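Local coordinates for aspartate semialdehyde dehydrogenase (Francisella tularensis subsp. tularensis, PDB 4WOJ), which probably catalyses the NADPH-dependent reductive dephosphorylation of L-aspartyl-4-phosphate to L-aspartate-semialdehyde, a step toward lysine, methionine and threonine, at residues Ser139-Ser144 and Gly350-Trp355. Numbering follows the deposited sequence.
Sequences SNCTVS and GDQLLW
Asp351, whose OD2 is gripped by a salt bridge from Arg274 NE and a hydrogen bond from Gly325 N, comes just before Gln352, which packs against Cys141 across the contact. The contact is largely buried and lies in the predicted active site. Helix 141-149, which follows strand 135-138 of the parallel sheet of the Rossmann-type NAD(P)-binding fold, here meets the end of strand 343-351 in the mixed sheet of the dimerisation domain. Cys141, predicted to form the acyl-thioester intermediate, sits in the first turn of its helix. Its CB and SG both lie 4.1 Å from Gln352 CG, a loose van der Waals contact. With CG anti to the backbone N (chi1 -174°), Gln352 brings CG to the cysteine; the bend at chi2 then carries the amide onward. Ser171 OG is hydrogen-bonded to its OE1, and the side chain also touches His276, the predicted proton acceptor.

A side-chain capping bond is found in each segment. Asn140 is the N-cap of helix 141-149, and its OD1 takes Thr142 N at 3.1 Å, with the donor well above the carbonyl plane. Asp351 OD1 receives Leu354 N at 3.0 Å on its anti lone pair. One helix turn beyond the cysteine, Ser144 CB rests 3.7 Å from Trp355 O.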
loop_
_atom_site.group_PDB
_atom_site.type_symbol
_atom_site.label_atom_id
_atom_site.label_comp_id
_atom_site.label_asym_id
_atom_site.label_seq_id
_atom_site.Cartn_x
_atom_site.Cartn_y
_atom_site.Cartn_z
ATOM N N SER B 139 13.410 3.224 18.106
ATOM C CA SER B 139 11.945 3.141 17.999
ATOM C C SER B 139 11.592 2.257 16.834
ATOM O O SER B 139 12.473 1.802 16.094
ATOM C CB SER B 139 11.290 4.510 17.834
ATOM O OG SER B 139 11.720 5.158 16.636
ATOM N N ASN B 140 10.301 1.955 16.729
ATOM C CA ASN B 140 9.756 1.195 15.620
ATOM C C ASN B 140 10.003 1.980 14.331
ATOM O O ASN B 140 9.985 3.219 14.314
ATOM C CB ASN B 140 8.282 0.925 15.844
ATOM C CG ASN B 140 7.579 0.342 14.626
ATOM O OD1 ASN B 140 6.902 1.053 13.887
ATOM N ND2 ASN B 140 7.702 -0.943 14.435
ATOM N N CYS B 141 10.266 1.240 13.270
ATOM C CA CYS B 141 10.677 1.808 11.998
ATOM C C CYS B 141 9.644 2.802 11.417
ATOM O O CYS B 141 10.011 3.820 10.841
ATOM C CB CYS B 141 11.001 0.673 11.001
ATOM S SG CYS B 141 9.956 -0.806 11.130
ATOM N N THR B 142 8.362 2.497 11.565
ATOM C CA THR B 142 7.311 3.364 11.065
ATOM C C THR B 142 7.363 4.739 11.744
ATOM O O THR B 142 7.217 5.784 11.101
ATOM C CB THR B 142 5.930 2.699 11.250
ATOM O OG1 THR B 142 5.822 1.611 10.329
ATOM C CG2 THR B 142 4.776 3.692 10.965
ATOM N N VAL B 143 7.625 4.742 13.043
ATOM C CA VAL B 143 7.705 5.991 13.793
ATOM C C VAL B 143 8.961 6.782 13.383
ATOM O O VAL B 143 8.950 7.998 13.254
ATOM C CB VAL B 143 7.760 5.712 15.298
ATOM C CG1 VAL B 143 7.302 6.939 16.062
ATOM C CG2 VAL B 143 6.856 4.555 15.650
ATOM N N SER B 144 10.062 6.067 13.198
ATOM C CA SER B 144 11.304 6.725 12.897
ATOM C C SER B 144 11.210 7.384 11.565
ATOM O O SER B 144 11.668 8.482 11.383
ATOM C CB SER B 144 12.416 5.726 12.890
ATOM O OG SER B 144 12.704 5.465 14.236
ATOM N N GLY B 350 11.224 5.620 3.041
ATOM C CA GLY B 350 12.581 5.512 3.588
ATOM C C GLY B 350 12.989 4.101 3.880
ATOM O O GLY B 350 12.163 3.188 3.867
ATOM N N ASP B 351 14.279 3.908 4.132
ATOM C CA ASP B 351 14.884 2.578 4.193
ATOM C C ASP B 351 14.751 1.972 5.568
ATOM O O ASP B 351 15.252 2.527 6.538
ATOM C CB ASP B 351 16.364 2.658 3.865
ATOM C CG ASP B 351 17.006 1.286 3.761
ATOM O OD1 ASP B 351 17.390 0.706 4.797
ATOM O OD2 ASP B 351 17.046 0.773 2.634
ATOM N N GLN B 352 14.119 0.818 5.651
ATOM C CA GLN B 352 13.818 0.206 6.933
ATOM C C GLN B 352 15.040 -0.099 7.748
ATOM O O GLN B 352 15.038 0.089 8.963
ATOM C CB GLN B 352 13.004 -1.076 6.730
ATOM C CG GLN B 352 12.510 -1.706 8.009
ATOM C CD GLN B 352 13.380 -2.840 8.482
ATOM O OE1 GLN B 352 13.744 -3.717 7.702
ATOM N NE2 GLN B 352 13.706 -2.849 9.779
ATOM N N LEU B 353 16.072 -0.603 7.078
ATOM C CA LEU B 353 17.285 -1.074 7.732
ATOM C C LEU B 353 18.171 0.020 8.270
ATOM O O LEU B 353 18.851 -0.160 9.256
ATOM C CB LEU B 353 18.052 -1.955 6.765
ATOM C CG LEU B 353 17.298 -3.263 6.483
ATOM C CD1 LEU B 353 17.937 -4.078 5.392
ATOM C CD2 LEU B 353 17.208 -4.131 7.727
ATOM N N LEU B 354 18.157 1.178 7.641
ATOM C CA LEU B 354 19.040 2.267 8.017
ATOM C C LEU B 354 18.323 3.225 8.996
ATOM O O LEU B 354 18.376 3.075 10.204
ATOM C CB LEU B 354 19.450 3.032 6.762
ATOM C CG LEU B 354 20.354 2.342 5.772
ATOM C CD1 LEU B 354 20.411 3.044 4.435
ATOM C CD2 LEU B 354 21.765 2.217 6.319
ATOM N N TRP B 355 17.637 4.207 8.482
ATOM C CA TRP B 355 16.939 5.139 9.410
ATOM C C TRP B 355 15.884 4.407 10.245
ATOM O O TRP B 355 15.663 4.708 11.428
ATOM C CB TRP B 355 16.361 6.334 8.663
ATOM C CG TRP B 355 17.317 7.482 8.592
ATOM C CD1 TRP B 355 17.738 8.138 7.472
ATOM C CD2 TRP B 355 17.986 8.091 9.684
ATOM N NE1 TRP B 355 18.623 9.121 7.808
ATOM C CE2 TRP B 355 18.785 9.121 9.165
ATOM C CE3 TRP B 355 17.978 7.875 11.053
ATOM C CZ2 TRP B 355 19.564 9.928 9.964
ATOM C CZ3 TRP B 355 18.747 8.672 11.841
ATOM C CH2 TRP B 355 19.536 9.689 11.303
#